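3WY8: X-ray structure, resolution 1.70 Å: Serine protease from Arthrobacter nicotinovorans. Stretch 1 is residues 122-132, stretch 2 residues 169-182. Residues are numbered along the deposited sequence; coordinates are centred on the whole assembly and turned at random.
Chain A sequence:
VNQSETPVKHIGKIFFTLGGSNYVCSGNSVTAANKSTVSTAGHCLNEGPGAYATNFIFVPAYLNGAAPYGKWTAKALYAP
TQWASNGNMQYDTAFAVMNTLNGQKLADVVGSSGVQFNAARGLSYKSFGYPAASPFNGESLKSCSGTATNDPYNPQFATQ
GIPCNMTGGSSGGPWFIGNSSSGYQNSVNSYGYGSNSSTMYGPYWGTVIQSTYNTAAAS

Stretch 1 122-132: GLSYKSFGYPA
Stretch 2 169-182: GSSGGPWFIGNSSS

The two stretches meet as neighbouring antiparallel β-strands, joined by a short ladder of backbone hydrogen bonds and flanked by aromatic packing on both faces of the sheet. Strand 124-129 and strand 174-177 run at 152° between their N-to-C directions, with axes approaching to 4.5 Å, and the two stretches together bury 859 Å².

Lys126 and Phe176 form the hydrogen-bonded pair at the centre of the register, their CA atoms 5.3 Å apart: Lys126 N donates to Phe176 O at 2.9 Å, and Phe176 N returns a bond to Lys126 O, also at 2.9 Å. The ladder continues with Phe128 N to Pro174 O at 3.0 Å and with Gly178 N to Ser124 O at 2.8 Å, the latter essentially linear at the hydrogen. Tyr125 with Ile177 and Ser127 with Trp175 are non-hydrogen-bonded pairs, with CA-CA distances of 4.6 and 4.2 Å. At such positions CA hydrogens face carbonyls, giving CA-H...O contacts from Tyr125 CA to Phe176 O and from Ser127 CA to Pro174 O, both 3.2 Å.

Strand dihedrals in stretch 1 are extended, from -93/145 at Ser124 through -123/122 at Lys126 to -175/176 at Gly129. Stretch 2 enters its strand from a type II turn, Ser170 to Gly173, closed by Gly173 N to Ser170 O at 2.9 Å; Ser171 (-42/134) and Gly172 (87/-13) occupy its corners. Backbone contact here is intimate: Gly173 CA lies 3.1 Å from Phe128 O, where a side chain on Gly173 would clash. A β-carbon on Gly129 would likewise strike Ser170 CB.

On the face carrying Ser127 and Trp175, Tyr125 (chi1 -68°, chi2 -86°) receives the edge of the indole on its ring face. The Tyr125 ring and the six-membered ring of Trp175 have centroids 5.0 Å apart and planes at 59°, with Tyr125 CG 3.6 Å from Trp175 CE3. Trp175 (chi1 -75°, chi2 34°) also offers the face of its five-membered ring to Ser127 CB, 4.0 Å from the centroid, a CH-π contact; Ser127 is t. Tyr125 CE1 meets Ile177 CG1 at 3.7 Å, and Leu123 CD1 (mt) extends the apolar patch to Ile177 CD1 (mt) at 3.8 Å.

Lys126 and Phe176 share the other face. Phe128 (chi1 -69°, chi2 -103°) brings its CD2 to 3.6 Å from CE2 of Phe176 (chi1 -60°, chi2 -79°) in an oblique pairing, centroids 5.7 Å apart and planes at 73°, while Phe128 CZ reaches Ser181 CB at 3.5 Å. Lys126 is fully extended, all four chi angles t, so that its CD passes 3.4 Å from Asn179 O and its ammonium stands beyond the strand. There, one water accepts from Lys126 NZ at 2.8 Å and donates a weak bond to Asn179 O at 3.4 Å. Another water bridges the two backbones, donating to Tyr125 O at 3.0 Å and Gly178 O at 2.9 Å.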

# COMPACT_ATOMS: atom_id res chain seq x y z
N GLY A 122 -9.01 -14.17 -8.20
CA GLY A 122 -8.27 -14.81 -9.29
C GLY A 122 -7.99 -13.92 -10.48
O GLY A 122 -7.67 -14.41 -11.57
N LEU A 123 -8.08 -12.60 -10.29
CA LEU A 123 -7.71 -11.65 -11.33
C LEU A 123 -6.20 -11.59 -11.53
O LEU A 123 -5.44 -12.08 -10.69
CB LEU A 123 -8.25 -10.25 -11.01
CG LEU A 123 -9.78 -10.06 -10.99
CD1 LEU A 123 -10.12 -8.67 -10.48
CD2 LEU A 123 -10.39 -10.30 -12.36
N SER A 124 -5.77 -11.00 -12.64
CA SER A 124 -4.35 -10.76 -12.89
C SER A 124 -3.98 -9.36 -12.43
O SER A 124 -4.79 -8.43 -12.54
CB SER A 124 -4.03 -10.95 -14.37
OG SER A 124 -4.18 -12.31 -14.72
N TYR A 125 -2.76 -9.21 -11.90
CA TYR A 125 -2.34 -7.97 -11.26
C TYR A 125 -0.93 -7.56 -11.64
O TYR A 125 -0.11 -8.40 -12.02
CB TYR A 125 -2.36 -8.13 -9.74
CG TYR A 125 -3.74 -8.27 -9.14
CD1 TYR A 125 -4.48 -7.14 -8.81
CD2 TYR A 125 -4.29 -9.52 -8.89
CE1 TYR A 125 -5.75 -7.26 -8.25
CE2 TYR A 125 -5.55 -9.65 -8.33
CZ TYR A 125 -6.27 -8.51 -8.01
OH TYR A 125 -7.52 -8.64 -7.46
N LYS A 126 -0.65 -6.27 -11.51
CA LYS A 126 0.71 -5.77 -11.45
C LYS A 126 0.85 -5.00 -10.14
O LYS A 126 0.09 -4.06 -9.88
CB LYS A 126 1.04 -4.89 -12.66
CG LYS A 126 2.52 -4.50 -12.73
CD LYS A 126 2.86 -3.77 -14.03
CE LYS A 126 4.33 -3.42 -14.08
NZ LYS A 126 4.76 -2.83 -15.39
N SER A 127 1.79 -5.43 -9.31
CA SER A 127 2.03 -4.83 -7.99
C SER A 127 3.31 -4.01 -7.99
O SER A 127 4.30 -4.40 -8.61
CB SER A 127 2.11 -5.92 -6.92
OG SER A 127 2.71 -5.42 -5.73
N PHE A 128 3.28 -2.89 -7.29
CA PHE A 128 4.42 -1.99 -7.21
C PHE A 128 4.87 -1.78 -5.78
O PHE A 128 4.08 -1.92 -4.85
CB PHE A 128 4.04 -0.63 -7.80
CG PHE A 128 3.83 -0.65 -9.28
CD1 PHE A 128 4.81 -0.16 -10.14
CD2 PHE A 128 2.64 -1.15 -9.83
CE1 PHE A 128 4.62 -0.16 -11.53
CE2 PHE A 128 2.44 -1.17 -11.21
CZ PHE A 128 3.43 -0.67 -12.06
N GLY A 129 6.14 -1.44 -5.59
CA GLY A 129 6.63 -1.10 -4.26
C GLY A 129 8.06 -0.62 -4.24
O GLY A 129 8.74 -0.61 -5.28
N TYR A 130 8.50 -0.22 -3.05
CA TYR A 130 9.88 0.16 -2.80
C TYR A 130 10.53 -0.86 -1.86
O TYR A 130 10.72 -0.59 -0.67
CB TYR A 130 9.92 1.56 -2.17
CG TYR A 130 9.67 2.68 -3.15
CD1 TYR A 130 10.72 3.29 -3.82
CD2 TYR A 130 8.37 3.13 -3.40
CE1 TYR A 130 10.49 4.31 -4.73
CE2 TYR A 130 8.13 4.16 -4.31
CZ TYR A 130 9.19 4.74 -4.97
OH TYR A 130 8.96 5.76 -5.86
N PRO A 131 10.88 -2.05 -2.39
CA PRO A 131 11.50 -3.05 -1.52
C PRO A 131 12.83 -2.55 -0.98
O PRO A 131 13.61 -1.93 -1.72
CB PRO A 131 11.70 -4.26 -2.45
CG PRO A 131 11.72 -3.70 -3.83
CD PRO A 131 10.79 -2.52 -3.79
N ALA A 132 13.08 -2.80 0.31
CA ALA A 132 14.20 -2.19 1.02
C ALA A 132 15.15 -3.20 1.65
O ALA A 132 16.12 -2.82 2.32
CB ALA A 132 13.68 -1.21 2.08
N GLY A 169 9.56 -3.56 2.96
CA GLY A 169 9.54 -2.18 2.47
C GLY A 169 8.55 -2.02 1.34
O GLY A 169 8.00 -0.93 1.13
N SER A 170 8.32 -3.10 0.59
CA SER A 170 7.33 -3.10 -0.48
C SER A 170 5.90 -3.18 0.08
O SER A 170 4.94 -2.87 -0.62
CB SER A 170 7.59 -4.21 -1.49
OG SER A 170 7.43 -5.49 -0.90
N SER A 171 5.79 -3.60 1.34
CA SER A 171 4.53 -3.62 2.09
C SER A 171 3.73 -2.36 1.84
O SER A 171 4.28 -1.24 1.89
CB SER A 171 4.79 -3.72 3.59
OG SER A 171 5.19 -5.03 3.96
N GLY A 172 2.44 -2.54 1.58
CA GLY A 172 1.52 -1.43 1.36
C GLY A 172 1.46 -0.95 -0.08
O GLY A 172 0.58 -0.18 -0.43
N GLY A 173 2.41 -1.40 -0.90
CA GLY A 173 2.44 -1.02 -2.32
C GLY A 173 1.21 -1.52 -3.07
O GLY A 173 0.67 -2.57 -2.73
N PRO A 174 0.77 -0.77 -4.09
CA PRO A 174 -0.51 -1.08 -4.72
C PRO A 174 -0.51 -2.28 -5.67
O PRO A 174 0.45 -2.49 -6.41
CB PRO A 174 -0.83 0.21 -5.49
CG PRO A 174 0.53 0.78 -5.83
CD PRO A 174 1.39 0.45 -4.65
N TRP A 175 -1.60 -3.04 -5.63
CA TRP A 175 -1.90 -4.04 -6.65
C TRP A 175 -2.91 -3.44 -7.62
O TRP A 175 -4.01 -3.06 -7.20
CB TRP A 175 -2.56 -5.28 -6.02
CG TRP A 175 -1.66 -6.19 -5.27
CD1 TRP A 175 -0.57 -5.86 -4.52
CD2 TRP A 175 -1.81 -7.61 -5.15
NE1 TRP A 175 -0.01 -6.98 -3.96
CE2 TRP A 175 -0.75 -8.07 -4.33
CE3 TRP A 175 -2.73 -8.54 -5.66
CZ2 TRP A 175 -0.59 -9.43 -4.01
CZ3 TRP A 175 -2.56 -9.89 -5.34
CH2 TRP A 175 -1.50 -10.32 -4.53
N PHE A 176 -2.54 -3.35 -8.89
CA PHE A 176 -3.47 -2.88 -9.91
C PHE A 176 -3.99 -4.06 -10.71
O PHE A 176 -3.21 -4.92 -11.13
CB PHE A 176 -2.80 -1.88 -10.86
CG PHE A 176 -2.28 -0.66 -10.17
CD1 PHE A 176 -3.14 0.37 -9.80
CD2 PHE A 176 -0.92 -0.53 -9.88
CE1 PHE A 176 -2.66 1.51 -9.15
CE2 PHE A 176 -0.44 0.60 -9.23
CZ PHE A 176 -1.30 1.62 -8.86
N ILE A 177 -5.31 -4.12 -10.91
CA ILE A 177 -5.89 -5.13 -11.80
C ILE A 177 -5.36 -4.88 -13.20
O ILE A 177 -5.41 -3.76 -13.69
CB ILE A 177 -7.44 -5.06 -11.84
CG1 ILE A 177 -8.03 -5.27 -10.44
CG2 ILE A 177 -7.98 -6.11 -12.82
CD1 ILE A 177 -9.51 -4.88 -10.33
N GLY A 178 -4.84 -5.93 -13.83
CA GLY A 178 -4.29 -5.80 -15.18
C GLY A 178 -2.78 -5.74 -15.20
O GLY A 178 -2.12 -6.36 -14.36
N ASN A 179 -2.24 -4.97 -16.14
CA ASN A 179 -0.79 -4.94 -16.38
C ASN A 179 -0.15 -3.55 -16.35
O ASN A 179 0.96 -3.37 -16.86
CB ASN A 179 -0.47 -5.63 -17.72
CG ASN A 179 -1.09 -4.93 -18.92
OD1 ASN A 179 -1.72 -3.87 -18.80
ND2 ASN A 179 -0.90 -5.52 -20.10
N SER A 180 -0.84 -2.58 -15.76
CA SER A 180 -0.38 -1.19 -15.79
C SER A 180 -0.61 -0.46 -14.47
O SER A 180 -1.57 -0.74 -13.75
CB SER A 180 -1.08 -0.43 -16.92
OG SER A 180 -0.75 0.95 -16.88
N SER A 181 0.28 0.49 -14.18
CA SER A 181 0.15 1.37 -13.01
C SER A 181 -1.00 2.36 -13.16
O SER A 181 -1.37 3.03 -12.20
CB SER A 181 1.45 2.13 -12.78
OG SER A 181 1.77 2.95 -13.90
N SER A 182 -1.54 2.46 -14.37
CA SER A 182 -2.65 3.37 -14.66
C SER A 182 -4.02 2.77 -14.34
O SER A 182 -5.04 3.44 -14.48
CB SER A 182 -2.60 3.83 -16.12
OG SER A 182 -2.86 2.74 -16.99
O HOH W 1 -0.59 -8.72 -14.99
O HOH W 2 3.15 -0.04 -15.80
O HOH W 3 4.11 -4.59 -17.43